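Local coordinates for protein inactive Zymogen C11 Protease (Parabacteroides distasonis, PDB 6MZO) that probably hydrolyses peptide bonds as a clostripain-like cysteine protease of family C11, once the inactive zymogen form has been activated, at residues R13-Y18 / G200-K205; F157-A162 / N191-Q196; G48-Y53 / F64-E69; T92-I97 / S151-D156. All blocks are in the same frame, centred on the assembly; numbering follows the deposited sequence.

Contact 1. Residues R13-Y18 / G200-K205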
loop_
_atom_site.group_PDB
_atom_site.type_symbol
_atom_site.label_atom_id
_atom_site.label_comp_id
_atom_site.label_asym_id
_atom_site.label_seq_id
_atom_site.Cartn_x
_atom_site.Cartn_y
_atom_site.Cartn_z
ATOM N N ARG A 13 -20.022 -3.084 6.544
ATOM C CA ARG A 13 -18.703 -2.441 6.605
ATOM C C ARG A 13 -18.854 -0.920 6.450
ATOM O O ARG A 13 -19.726 -0.441 5.691
ATOM C CB ARG A 13 -17.756 -2.967 5.524
ATOM C CG ARG A 13 -16.296 -2.398 5.631
ATOM C CD ARG A 13 -15.259 -3.271 4.846
ATOM N NE ARG A 13 -15.350 -4.617 5.366
ATOM C CZ ARG A 13 -16.026 -5.625 4.776
ATOM N NH1 ARG A 13 -16.454 -5.518 3.522
ATOM N NH2 ARG A 13 -16.264 -6.726 5.493
ATOM N N THR A 14 -18.007 -0.160 7.150
ATOM C CA THR A 14 -17.804 1.229 6.810
ATOM C C THR A 14 -16.403 1.389 6.230
ATOM O O THR A 14 -15.476 0.899 6.826
ATOM C CB THR A 14 -17.924 2.133 8.067
ATOM O OG1 THR A 14 -19.299 2.220 8.444
ATOM C CG2 THR A 14 -17.394 3.506 7.861
ATOM N N VAL A 15 -16.305 1.931 5.035
ATOM C CA VAL A 15 -14.975 2.175 4.415
ATOM C C VAL A 15 -14.711 3.689 4.306
ATOM O O VAL A 15 -15.566 4.482 3.892
ATOM C CB VAL A 15 -14.954 1.550 3.002
ATOM C CG1 VAL A 15 -13.604 1.897 2.273
ATOM C CG2 VAL A 15 -15.100 0.005 3.058
ATOM N N LEU A 16 -13.496 4.083 4.708
ATOM C CA LEU A 16 -12.966 5.434 4.567
ATOM C C LEU A 16 -11.909 5.394 3.460
ATOM O O LEU A 16 -10.999 4.558 3.510
ATOM C CB LEU A 16 -12.313 5.922 5.892
ATOM C CG LEU A 16 -11.444 7.193 5.690
ATOM C CD1 LEU A 16 -12.387 8.359 5.333
ATOM C CD2 LEU A 16 -10.693 7.419 7.033
ATOM N N ILE A 17 -12.121 6.265 2.468
ATOM C CA ILE A 17 -11.075 6.492 1.433
ATOM C C ILE A 17 -10.500 7.879 1.712
ATOM O O ILE A 17 -11.212 8.903 1.645
ATOM C CB ILE A 17 -11.678 6.370 0.005
ATOM C CG1 ILE A 17 -12.452 5.051 -0.188
ATOM C CG2 ILE A 17 -10.486 6.634 -1.018
ATOM C CD1 ILE A 17 -12.920 4.825 -1.687
ATOM N N TYR A 18 -9.193 7.892 2.013
ATOM C CA TYR A 18 -8.520 9.089 2.492
ATOM C C TYR A 18 -7.482 9.529 1.474
ATOM O O TYR A 18 -6.525 8.768 1.198
ATOM C CB TYR A 18 -7.830 8.770 3.827
ATOM C CG TYR A 18 -7.192 9.913 4.552
ATOM C CD1 TYR A 18 -5.930 10.346 4.203
ATOM C CD2 TYR A 18 -7.845 10.512 5.604
ATOM C CE1 TYR A 18 -5.293 11.415 4.881
ATOM C CE2 TYR A 18 -7.260 11.548 6.297
ATOM C CZ TYR A 18 -5.966 12.010 5.921
ATOM O OH TYR A 18 -5.374 13.034 6.646
ATOM N N GLY A 200 -18.162 -2.513 -5.137
ATOM C CA GLY A 200 -18.905 -3.632 -4.519
ATOM C C GLY A 200 -18.003 -4.651 -3.789
ATOM O O GLY A 200 -18.412 -5.169 -2.698
ATOM N N ASP A 201 -16.830 -4.963 -4.347
ATOM C CA ASP A 201 -15.930 -5.895 -3.652
ATOM C C ASP A 201 -15.535 -5.398 -2.294
ATOM O O ASP A 201 -15.341 -6.273 -1.382
ATOM C CB ASP A 201 -14.681 -6.171 -4.531
ATOM C CG ASP A 201 -15.044 -6.927 -5.815
ATOM O OD1 ASP A 201 -15.996 -7.745 -5.807
ATOM O OD2 ASP A 201 -14.400 -6.687 -6.876
ATOM N N MET A 202 -15.375 -4.079 -2.108
ATOM C CA MET A 202 -15.005 -3.594 -0.751
ATOM C C MET A 202 -16.123 -3.797 0.305
ATOM O O MET A 202 -15.834 -3.708 1.483
ATOM C CB MET A 202 -14.641 -2.072 -0.779
ATOM C CG MET A 202 -13.543 -1.806 -1.696
ATOM S SD MET A 202 -13.323 0.099 -1.512
ATOM C CE MET A 202 -12.574 0.564 -3.026
ATOM N N PHE A 203 -17.358 -4.001 -0.150
ATOM C CA PHE A 203 -18.516 -3.952 0.750
ATOM C C PHE A 203 -19.222 -5.314 0.867
ATOM O O PHE A 203 -20.270 -5.377 1.483
ATOM C CB PHE A 203 -19.491 -2.871 0.263
ATOM C CG PHE A 203 -19.063 -1.497 0.648
ATOM C CD1 PHE A 203 -19.266 -1.050 1.935
ATOM C CD2 PHE A 203 -18.343 -0.646 -0.252
ATOM C CE1 PHE A 203 -18.884 0.197 2.317
ATOM C CE2 PHE A 203 -17.935 0.598 0.111
ATOM C CZ PHE A 203 -18.162 1.053 1.425
ATOM N N LYS A 204 -18.709 -6.375 0.236
ATOM C CA LYS A 204 -19.245 -7.769 0.533
ATOM C C LYS A 204 -19.118 -8.051 2.049
ATOM O O LYS A 204 -18.260 -7.473 2.752
ATOM C CB LYS A 204 -18.503 -8.788 -0.282
ATOM C CG LYS A 204 -18.831 -8.580 -1.817
ATOM C CD LYS A 204 -18.091 -9.594 -2.677
ATOM C CE LYS A 204 -18.274 -9.231 -4.160
ATOM N NZ LYS A 204 -17.470 -10.195 -5.022
ATOM N N LYS A 205 -19.976 -8.927 2.543
ATOM C CA LYS A 205 -19.979 -9.178 4.004
ATOM C C LYS A 205 -18.578 -9.403 4.505
ATOM O O LYS A 205 -18.205 -8.783 5.522
ATOM C CB LYS A 205 -20.901 -10.358 4.277
ATOM C CG LYS A 205 -21.200 -10.572 5.761
ATOM C CD LYS A 205 -22.357 -11.542 5.807
ATOM C CE LYS A 205 -22.265 -12.322 7.078
ATOM N NZ LYS A 205 -22.598 -11.510 8.235
#
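The guanidinium of Arg13 binds three backbone carbonyls where helix 195-203 runs out. Arg13 NH1 gives two hydrogen bonds, to Met202 O and to Lys204 O, each 2.8 Å long, with both oxygens near the guanidinium plane. NH1 is in the Lys204 carbonyl plane but above that of Met202. Arg13 NH2 reaches Lys205 O at 2.8 Å in a more bent bond and also forms a salt bridge with Asp156. Arg13 CG is anti to the backbone N (chi1 -175°), and the chain bends at chi3. The bonds fix the rotation of the group. Val15 CG2 sits over one face of the Phe203 ring, 4.1 Å from its centre, a CH-pi contact. Arg13 O lies at the ring edge, 3.5 Å from Phe203 CE1. Val15 CG1 meets Met202 SD at 4.2 Å, the side chains crossing at about a right angle. This joins helix 195-203 to strand 14-19 of the central sheet. Phe157 of strand 155-162 packs beside it, while Thr14 and Leu16 turn to helix 90-103.

Contact 2. Residues F157-A162 / N191-Q196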
loop_
_atom_site.group_PDB
_atom_site.type_symbol
_atom_site.label_atom_id
_atom_site.label_comp_id
_atom_site.label_asym_id
_atom_site.label_seq_id
_atom_site.Cartn_x
_atom_site.Cartn_y
_atom_site.Cartn_z
ATOM N N PHE A 157 -9.312 -4.699 5.825
ATOM C CA PHE A 157 -8.228 -4.510 4.872
ATOM C C PHE A 157 -7.703 -3.086 4.908
ATOM O O PHE A 157 -8.434 -2.148 5.308
ATOM C CB PHE A 157 -8.685 -4.830 3.419
ATOM C CG PHE A 157 -9.753 -3.865 2.874
ATOM C CD1 PHE A 157 -9.428 -2.687 2.238
ATOM C CD2 PHE A 157 -11.141 -4.133 3.022
ATOM C CE1 PHE A 157 -10.380 -1.798 1.766
ATOM C CE2 PHE A 157 -12.108 -3.200 2.529
ATOM C CZ PHE A 157 -11.746 -2.057 1.909
ATOM N N ILE A 158 -6.415 -2.941 4.520
ATOM C CA ILE A 158 -5.946 -1.600 4.158
ATOM C C ILE A 158 -5.498 -1.716 2.724
ATOM O O ILE A 158 -4.709 -2.640 2.389
ATOM C CB ILE A 158 -4.759 -1.070 5.028
ATOM C CG1 ILE A 158 -5.184 -0.929 6.501
ATOM C CG2 ILE A 158 -4.252 0.252 4.431
ATOM C CD1 ILE A 158 -3.950 -0.732 7.504
ATOM N N LEU A 159 -6.038 -0.837 1.878
ATOM C CA LEU A 159 -5.653 -0.770 0.454
ATOM C C LEU A 159 -4.739 0.435 0.306
ATOM O O LEU A 159 -5.161 1.567 0.533
ATOM C CB LEU A 159 -6.912 -0.637 -0.400
ATOM C CG LEU A 159 -6.770 -0.682 -1.931
ATOM C CD1 LEU A 159 -8.192 -0.668 -2.571
ATOM C CD2 LEU A 159 -6.035 0.473 -2.511
ATOM N N PHE A 160 -3.466 0.158 -0.020
ATOM C CA PHE A 160 -2.521 1.281 -0.234
ATOM C C PHE A 160 -2.518 1.660 -1.698
ATOM O O PHE A 160 -1.930 0.946 -2.528
ATOM C CB PHE A 160 -1.111 0.861 0.202
ATOM C CG PHE A 160 -0.928 0.745 1.692
ATOM C CD1 PHE A 160 -0.907 1.887 2.487
ATOM C CD2 PHE A 160 -0.731 -0.510 2.280
ATOM C CE1 PHE A 160 -0.715 1.792 3.843
ATOM C CE2 PHE A 160 -0.518 -0.596 3.689
ATOM C CZ PHE A 160 -0.513 0.564 4.427
ATOM N N ASP A 161 -3.167 2.755 -2.047
ATOM C CA ASP A 161 -3.116 3.232 -3.416
ATOM C C ASP A 161 -1.956 4.205 -3.460
ATOM O O ASP A 161 -2.110 5.418 -3.336
ATOM C CB ASP A 161 -4.507 3.849 -3.821
ATOM C CG ASP A 161 -4.577 4.124 -5.323
ATOM O OD1 ASP A 161 -3.517 4.249 -6.001
ATOM O OD2 ASP A 161 -5.664 4.350 -5.827
ATOM N N ALA A 162 -0.751 3.616 -3.623
ATOM C CA ALA A 162 0.501 4.323 -3.326
ATOM C C ALA A 162 1.616 3.484 -3.946
ATOM O O ALA A 162 1.384 2.344 -4.320
ATOM C CB ALA A 162 0.722 4.468 -1.795
ATOM N N ASN A 191 -4.167 7.636 -12.166
ATOM C CA ASN A 191 -5.240 7.678 -11.209
ATOM C C ASN A 191 -4.915 6.777 -10.024
ATOM O O ASN A 191 -5.061 7.194 -8.867
ATOM C CB ASN A 191 -6.553 7.266 -11.864
ATOM C CG ASN A 191 -6.349 6.250 -12.959
ATOM O OD1 ASN A 191 -5.225 6.041 -13.421
ATOM N ND2 ASN A 191 -7.433 5.620 -13.395
ATOM N N GLY A 192 -4.410 5.578 -10.289
ATOM C CA GLY A 192 -4.363 4.631 -9.195
ATOM C C GLY A 192 -5.308 3.429 -9.430
ATOM O O GLY A 192 -5.375 2.936 -10.576
ATOM N N PHE A 193 -5.960 2.940 -8.363
ATOM C CA PHE A 193 -6.806 1.756 -8.483
ATOM C C PHE A 193 -8.053 2.015 -9.345
ATOM O O PHE A 193 -8.509 3.166 -9.513
ATOM C CB PHE A 193 -7.248 1.225 -7.105
ATOM C CG PHE A 193 -6.277 0.313 -6.469
ATOM C CD1 PHE A 193 -5.020 0.754 -6.145
ATOM C CD2 PHE A 193 -6.653 -1.026 -6.210
ATOM C CE1 PHE A 193 -4.094 -0.152 -5.496
ATOM C CE2 PHE A 193 -5.757 -1.913 -5.613
ATOM C CZ PHE A 193 -4.494 -1.465 -5.227
ATOM N N PRO A 194 -8.627 0.940 -9.910
ATOM C CA PRO A 194 -9.816 1.099 -10.772
ATOM C C PRO A 194 -11.062 1.125 -9.902
ATOM O O PRO A 194 -11.801 0.130 -9.772
ATOM C CB PRO A 194 -9.750 -0.147 -11.666
ATOM C CG PRO A 194 -9.132 -1.226 -10.749
ATOM C CD PRO A 194 -8.006 -0.403 -10.028
ATOM N N TYR A 195 -11.246 2.261 -9.232
ATOM C CA TYR A 195 -12.346 2.318 -8.266
ATOM C C TYR A 195 -13.625 2.003 -8.967
ATOM O O TYR A 195 -14.581 1.487 -8.341
ATOM C CB TYR A 195 -12.428 3.719 -7.560
ATOM C CG TYR A 195 -11.210 3.890 -6.670
ATOM C CD1 TYR A 195 -11.144 3.192 -5.465
ATOM C CD2 TYR A 195 -10.100 4.590 -7.094
ATOM C CE1 TYR A 195 -10.002 3.269 -4.639
ATOM C CE2 TYR A 195 -8.931 4.676 -6.283
ATOM C CZ TYR A 195 -8.905 3.979 -5.063
ATOM O OH TYR A 195 -7.786 4.013 -4.307
ATOM N N GLN A 196 -13.721 2.293 -10.279
ATOM C CA GLN A 196 -15.033 2.082 -10.913
ATOM C C GLN A 196 -15.432 0.602 -11.031
ATOM O O GLN A 196 -16.618 0.325 -11.358
ATOM C CB GLN A 196 -15.011 2.738 -12.307
ATOM C CG GLN A 196 -14.127 1.992 -13.346
ATOM C CD GLN A 196 -12.625 2.207 -13.221
ATOM O OE1 GLN A 196 -12.096 2.962 -12.393
ATOM N NE2 GLN A 196 -11.890 1.514 -14.118
#
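Asp161 and Tyr195 reach toward each other tip to tip, with carboxylate and phenol planes 30° apart. Tyr195 OH donates to the anti lone pair of Asp161 OD2 at 2.6 Å. The same oxygen takes a second hydrogen bond, from Phe193 N at 2.9 Å. That bond is almost straight, and its donor stands above the carboxylate plane. Asp161 CG is anti to the backbone N (chi1 -169°), which carries it toward the loop. Leu159, two residues earlier, points to the same side of its strand. Leu159 and Phe193 slide past each other in opposite directions. Leu159 CD2 lies over the centre of the Phe193 ring, 3.6 Å from the centroid. Strand 155-162 is one of the parallel strands in the central sheet of this clan CD fold. Asp161 OD1 is hydrogen-bonded to His116, just past strand 109-115, probably near the active site. An alanine in place of Asp161 would probably leave Tyr195 OH, Phe193 N and His116 without this shared partner, and the tyrosine tip less firmly held. Gly192 CA lies 3.3 Å from Asp161 OD1. Gly192, with no side chain, lets the carboxylate come this close, and its positive phi suits a glycine.

Contact 3. Residues G48-Y53 / F64-E69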
loop_
_atom_site.group_PDB
_atom_site.type_symbol
_atom_site.label_atom_id
_atom_site.label_comp_id
_atom_site.label_asym_id
_atom_site.label_seq_id
_atom_site.Cartn_x
_atom_site.Cartn_y
_atom_site.Cartn_z
ATOM N N GLY A 48 -23.588 -0.956 3.144
ATOM C CA GLY A 48 -22.419 -0.394 3.844
ATOM C C GLY A 48 -22.358 1.153 3.776
ATOM O O GLY A 48 -23.177 1.785 3.073
ATOM N N ASN A 49 -21.373 1.756 4.470
ATOM C CA ASN A 49 -21.203 3.221 4.441
ATOM C C ASN A 49 -19.920 3.586 3.770
ATOM O O ASN A 49 -18.910 2.979 4.080
ATOM C CB ASN A 49 -21.188 3.788 5.858
ATOM C CG ASN A 49 -22.417 3.431 6.617
ATOM O OD1 ASN A 49 -23.536 3.798 6.205
ATOM N ND2 ASN A 49 -22.241 2.666 7.740
ATOM N N LEU A 50 -19.942 4.576 2.866
ATOM C CA LEU A 50 -18.705 4.970 2.168
ATOM C C LEU A 50 -18.427 6.444 2.552
ATOM O O LEU A 50 -19.244 7.314 2.228
ATOM C CB LEU A 50 -18.858 4.862 0.677
ATOM C CG LEU A 50 -17.567 5.238 -0.101
ATOM C CD1 LEU A 50 -16.280 4.382 0.209
ATOM C CD2 LEU A 50 -17.938 5.204 -1.550
ATOM N N LEU A 51 -17.272 6.696 3.181
ATOM C CA LEU A 51 -16.854 8.017 3.595
ATOM C C LEU A 51 -15.565 8.354 2.856
ATOM O O LEU A 51 -14.710 7.482 2.644
ATOM C CB LEU A 51 -16.584 8.026 5.088
ATOM C CG LEU A 51 -17.818 8.136 6.030
ATOM C CD1 LEU A 51 -18.339 9.579 5.886
ATOM C CD2 LEU A 51 -18.905 7.134 5.775
ATOM N N ILE A 52 -15.450 9.614 2.419
ATOM C CA ILE A 52 -14.256 10.115 1.676
ATOM C C ILE A 52 -13.705 11.324 2.375
ATOM O O ILE A 52 -14.490 12.209 2.812
ATOM C CB ILE A 52 -14.624 10.579 0.251
ATOM C CG1 ILE A 52 -15.583 9.616 -0.429
ATOM C CG2 ILE A 52 -13.385 10.826 -0.619
ATOM C CD1 ILE A 52 -14.980 8.229 -0.789
ATOM N N TYR A 53 -12.382 11.414 2.450
ATOM C CA TYR A 53 -11.721 12.625 2.957
ATOM C C TYR A 53 -10.875 13.121 1.833
ATOM O O TYR A 53 -10.090 12.310 1.214
ATOM C CB TYR A 53 -10.853 12.327 4.169
ATOM C CG TYR A 53 -10.012 13.497 4.618
ATOM C CD1 TYR A 53 -10.509 14.420 5.542
ATOM C CD2 TYR A 53 -8.688 13.648 4.158
ATOM C CE1 TYR A 53 -9.730 15.502 5.963
ATOM C CE2 TYR A 53 -7.927 14.738 4.547
ATOM C CZ TYR A 53 -8.451 15.636 5.458
ATOM O OH TYR A 53 -7.632 16.660 5.869
ATOM N N PHE A 64 -16.817 13.614 3.593
ATOM C CA PHE A 64 -18.183 13.562 3.053
ATOM C C PHE A 64 -18.554 12.113 2.802
ATOM O O PHE A 64 -17.713 11.256 2.599
ATOM C CB PHE A 64 -18.346 14.390 1.760
ATOM C CG PHE A 64 -17.299 14.087 0.649
ATOM C CD1 PHE A 64 -16.088 14.756 0.651
ATOM C CD2 PHE A 64 -17.608 13.194 -0.384
ATOM C CE1 PHE A 64 -15.122 14.541 -0.378
ATOM C CE2 PHE A 64 -16.675 12.949 -1.422
ATOM C CZ PHE A 64 -15.438 13.639 -1.418
ATOM N N GLN A 65 -19.838 11.859 2.820
ATOM C CA GLN A 65 -20.392 10.551 2.513
ATOM C C GLN A 65 -20.847 10.554 1.053
ATOM O O GLN A 65 -21.335 11.584 0.492
ATOM C CB GLN A 65 -21.557 10.274 3.495
ATOM C CG GLN A 65 -22.243 8.924 3.124
ATOM C CD GLN A 65 -23.372 8.560 4.104
ATOM O OE1 GLN A 65 -23.960 9.439 4.811
ATOM N NE2 GLN A 65 -23.686 7.265 4.154
ATOM N N LEU A 66 -20.699 9.403 0.403
ATOM C CA LEU A 66 -21.300 9.221 -0.909
ATOM C C LEU A 66 -22.294 8.126 -0.742
ATOM O O LEU A 66 -21.925 7.055 -0.237
ATOM C CB LEU A 66 -20.297 8.778 -1.949
ATOM C CG LEU A 66 -19.290 9.846 -2.314
ATOM C CD1 LEU A 66 -18.250 9.285 -3.337
ATOM C CD2 LEU A 66 -19.971 11.127 -2.902
ATOM N N LYS A 67 -23.512 8.334 -1.175
ATOM C CA LYS A 67 -24.473 7.274 -1.083
ATOM C C LYS A 67 -25.370 7.233 -2.304
ATOM O O LYS A 67 -25.395 8.142 -3.060
ATOM C CB LYS A 67 -25.281 7.401 0.183
ATOM C CG LYS A 67 -26.208 8.571 0.148
ATOM C CD LYS A 67 -26.818 8.860 1.504
ATOM C CE LYS A 67 -27.355 7.633 2.175
ATOM N NZ LYS A 67 -27.997 7.954 3.468
ATOM N N LEU A 68 -26.037 6.115 -2.493
ATOM C CA LEU A 68 -26.966 5.963 -3.572
ATOM C C LEU A 68 -28.335 6.403 -3.129
ATOM O O LEU A 68 -28.773 6.056 -2.111
ATOM C CB LEU A 68 -27.059 4.516 -4.003
ATOM C CG LEU A 68 -26.262 4.103 -5.212
ATOM C CD1 LEU A 68 -26.571 2.685 -5.621
ATOM C CD2 LEU A 68 -26.430 5.046 -6.378
ATOM N N GLU A 69 -28.992 7.166 -3.954
ATOM C CA GLU A 69 -30.307 7.611 -3.655
ATOM C C GLU A 69 -31.044 7.482 -4.960
ATOM O O GLU A 69 -30.683 8.078 -5.917
ATOM C CB GLU A 69 -30.228 9.034 -3.153
ATOM C CG GLU A 69 -31.452 9.855 -3.262
ATOM C CD GLU A 69 -31.187 11.296 -2.894
ATOM O OE1 GLU A 69 -31.390 12.127 -3.788
ATOM O OE2 GLU A 69 -30.795 11.546 -1.742
HETATM O O HOH W 1 -22.484 5.634 2.042
#
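Ile52 and Phe64 pair across a beta hairpin made of strands 49-54 and 62-69, at one antiparallel edge of the mixed central sheet. The short strand segments run at 139° to each other. Backbone bonds come first. Ile52 N bonds Phe64 O at 2.8 Å, and Phe64 N bonds Ile52 O at 2.8 Å, closing a hydrogen-bonded pair. Leu51 and Gln65 form the next, non-hydrogen-bonded pair. Beyond them Leu66 N donates to Leu50 O at 3.1 Å.

Apolar contacts gather on the face that carries Leu50, Ile52, Phe64 and Leu66. Phe64 CG takes the crowded position between backbone N and carbonyl carbon (chi1 52°). Its ring receives Ile52 CB over one face, offset toward the rim, 3.8 Å from the centroid. Ile52 CG1 also meets Leu66 CD1 at 4.0 Å. Leu50 and Leu66 both touch Ile40 of helix 26-43, which lies against this face. On the other face Leu51 CD1 rests on Gln65 CB at 4.1 Å, and Leu51 also packs on Val100 of helix 90-103.

Polar side-chain contacts are few. Gln65 is extended, and its OE1 bonds Tyr104 OH. Its NE2 turns to a water that links the strands. This water accepts from Gln65 NE2 and Leu50 N and donates to Leu66 O, at 2.7 Å from that oxygen.

Contact 4. Residues T92-I97 / S151-D156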
loop_
_atom_site.group_PDB
_atom_site.type_symbol
_atom_site.label_atom_id
_atom_site.label_comp_id
_atom_site.label_asym_id
_atom_site.label_seq_id
_atom_site.Cartn_x
_atom_site.Cartn_y
_atom_site.Cartn_z
ATOM N N THR A 92 -4.083 13.681 11.931
ATOM C CA THR A 92 -5.272 14.038 11.162
ATOM C C THR A 92 -5.969 12.778 10.708
ATOM O O THR A 92 -7.184 12.649 10.817
ATOM C CB THR A 92 -4.917 14.930 9.956
ATOM O OG1 THR A 92 -4.376 16.166 10.424
ATOM C CG2 THR A 92 -6.152 15.133 9.062
ATOM N N LEU A 93 -5.185 11.829 10.190
ATOM C CA LEU A 93 -5.758 10.573 9.763
ATOM C C LEU A 93 -6.527 9.900 10.890
ATOM O O LEU A 93 -7.663 9.496 10.681
ATOM C CB LEU A 93 -4.642 9.673 9.196
ATOM C CG LEU A 93 -5.025 8.235 8.879
ATOM C CD1 LEU A 93 -6.185 8.115 7.875
ATOM C CD2 LEU A 93 -3.792 7.519 8.315
ATOM N N THR A 94 -5.970 9.829 12.102
ATOM C CA THR A 94 -6.720 9.086 13.126
ATOM C C THR A 94 -7.886 9.924 13.678
ATOM O O THR A 94 -8.886 9.365 14.104
ATOM C CB THR A 94 -5.817 8.602 14.258
ATOM O OG1 THR A 94 -5.255 9.721 14.956
ATOM C CG2 THR A 94 -4.669 7.713 13.669
ATOM N N GLN A 95 -7.775 11.238 13.581
ATOM C CA GLN A 95 -8.909 12.134 13.903
ATOM C C GLN A 95 -10.121 11.817 12.997
ATOM O O GLN A 95 -11.262 11.673 13.471
ATOM C CB GLN A 95 -8.528 13.588 13.724
ATOM C CG GLN A 95 -9.721 14.513 13.929
ATOM C CD GLN A 95 -9.383 15.960 13.657
ATOM O OE1 GLN A 95 -8.210 16.356 13.733
ATOM N NE2 GLN A 95 -10.404 16.760 13.329
ATOM N N ILE A 96 -9.857 11.667 11.697
ATOM C CA ILE A 96 -10.879 11.380 10.714
ATOM C C ILE A 96 -11.416 9.955 10.899
ATOM O O ILE A 96 -12.628 9.736 10.854
ATOM C CB ILE A 96 -10.330 11.535 9.274
ATOM C CG1 ILE A 96 -9.884 12.996 9.016
ATOM C CG2 ILE A 96 -11.375 11.080 8.258
ATOM C CD1 ILE A 96 -10.992 14.106 9.237
ATOM N N ILE A 97 -10.510 8.992 11.119
ATOM C CA ILE A 97 -10.972 7.604 11.335
ATOM C C ILE A 97 -11.879 7.581 12.576
ATOM O O ILE A 97 -12.956 6.919 12.587
ATOM C CB ILE A 97 -9.776 6.640 11.518
ATOM C CG1 ILE A 97 -9.064 6.445 10.220
ATOM C CG2 ILE A 97 -10.283 5.278 12.036
ATOM C CD1 ILE A 97 -7.704 5.826 10.436
ATOM N N SER A 151 -2.163 1.392 14.791
ATOM C CA SER A 151 -2.134 0.163 15.582
ATOM C C SER A 151 -3.337 0.021 16.544
ATOM O O SER A 151 -3.664 -1.106 16.913
ATOM C CB SER A 151 -0.822 0.044 16.374
ATOM O OG SER A 151 -0.830 0.989 17.423
ATOM N N LYS A 152 -4.014 1.125 16.904
ATOM C CA LYS A 152 -5.201 1.086 17.762
ATOM C C LYS A 152 -6.505 0.658 17.076
ATOM O O LYS A 152 -7.575 0.597 17.721
ATOM C CB LYS A 152 -5.436 2.468 18.380
ATOM C CG LYS A 152 -5.696 3.597 17.334
ATOM C CD LYS A 152 -5.793 5.003 18.025
ATOM C CE LYS A 152 -5.074 6.090 17.189
ATOM N NZ LYS A 152 -3.557 6.062 17.313
ATOM N N TYR A 153 -6.447 0.449 15.768
ATOM C CA TYR A 153 -7.627 0.018 15.010
ATOM C C TYR A 153 -7.580 -1.416 14.563
ATOM O O TYR A 153 -6.550 -2.063 14.607
ATOM C CB TYR A 153 -7.819 0.866 13.750
ATOM C CG TYR A 153 -7.882 2.330 14.070
ATOM C CD1 TYR A 153 -8.969 2.857 14.748
ATOM C CD2 TYR A 153 -6.876 3.187 13.646
ATOM C CE1 TYR A 153 -9.037 4.204 15.062
ATOM C CE2 TYR A 153 -6.931 4.536 13.944
ATOM C CZ TYR A 153 -8.013 5.040 14.646
ATOM O OH TYR A 153 -8.046 6.387 14.935
ATOM N N HIS A 154 -8.727 -1.920 14.085
ATOM C CA HIS A 154 -8.631 -3.144 13.347
ATOM C C HIS A 154 -9.447 -3.068 12.079
ATOM O O HIS A 154 -10.686 -2.963 12.113
ATOM C CB HIS A 154 -9.091 -4.370 14.122
ATOM C CG HIS A 154 -8.652 -5.627 13.444
ATOM N ND1 HIS A 154 -7.381 -6.146 13.606
ATOM C CD2 HIS A 154 -9.254 -6.388 12.501
ATOM C CE1 HIS A 154 -7.245 -7.210 12.832
ATOM N NE2 HIS A 154 -8.375 -7.387 12.170
ATOM N N PHE A 155 -8.738 -3.141 10.964
ATOM C CA PHE A 155 -9.431 -3.077 9.697
ATOM C C PHE A 155 -9.488 -4.424 9.044
ATOM O O PHE A 155 -8.572 -5.209 9.188
ATOM C CB PHE A 155 -8.653 -2.145 8.733
ATOM C CG PHE A 155 -8.605 -0.744 9.223
ATOM C CD1 PHE A 155 -9.717 0.051 9.096
ATOM C CD2 PHE A 155 -7.454 -0.241 9.812
ATOM C CE1 PHE A 155 -9.733 1.387 9.576
ATOM C CE2 PHE A 155 -7.454 1.061 10.270
ATOM C CZ PHE A 155 -8.597 1.873 10.160
ATOM N N ASP A 156 -10.542 -4.692 8.302
ATOM C CA ASP A 156 -10.530 -5.958 7.520
ATOM C C ASP A 156 -9.486 -5.873 6.428
ATOM O O ASP A 156 -8.894 -6.923 6.054
ATOM C CB ASP A 156 -11.913 -6.209 6.890
ATOM C CG ASP A 156 -12.937 -6.691 7.911
ATOM O OD1 ASP A 156 -12.677 -6.697 9.125
ATOM O OD2 ASP A 156 -14.035 -7.114 7.517
#
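Tyr153 OH lies 3.2 Å from Thr94 O and just as close to Thr94 CB, and it is hydrogen-bonded to OD1 of Asp98, on the next turn of the same helix. The phenol thus ends against the helix backbone, and its tip is held by the Asp98 carboxylate. The ring is clamped between two side chains. On one face Ile97 CG2 lies 3.6 Å from the centroid, offset toward the rim, in a CH-pi contact. Lys152 CG, set between its own backbone N and carbonyl carbon (chi1 61°), covers the opposite face over the ring centre. Thr94 CG2 stands at the ring edge, near its plane. Further out, Lys152 CE touches Thr94 CG2 at 3.9 Å, and its NZ bonds Ala149 O. Ile97 and Phe155 meet tip to tip, CD1 of Ile97 4.1 Å from CZ of Phe155. An alanine in place of Tyr153 would probably open a gap between Ile97 and Lys152 and leave Asp98 OD1 without its hydroxyl partner. Helix 90-103 is here joined to the loop that leads into strand 155-162. Leu150 of helix 143-150 also packs on Ile97, and Leu16 of strand 14-19 touches the same residue.

Overall arrangement
All four contacts attach to the central sheet. Contacts 1 and 3 are close, with centres about 10 Å apart, because strands 14-19 and 49-54 are neighbours in it. Contacts 1 and 2 share helix 195-203: contact 2 holds its start and contact 1 its end, about 12 Å apart between centres. Contact 4 lies across the sheet from that helix, on the side of helix 90-103. Its centre is about 14 Å from contact 1, and the salt bridge of Arg13 with Asp156 links the two. Contacts 2 and 4 both use strand 155-162 but are about 17 Å apart between centres. Contact 2, through the bond of Asp161 to His116, probably borders the active site.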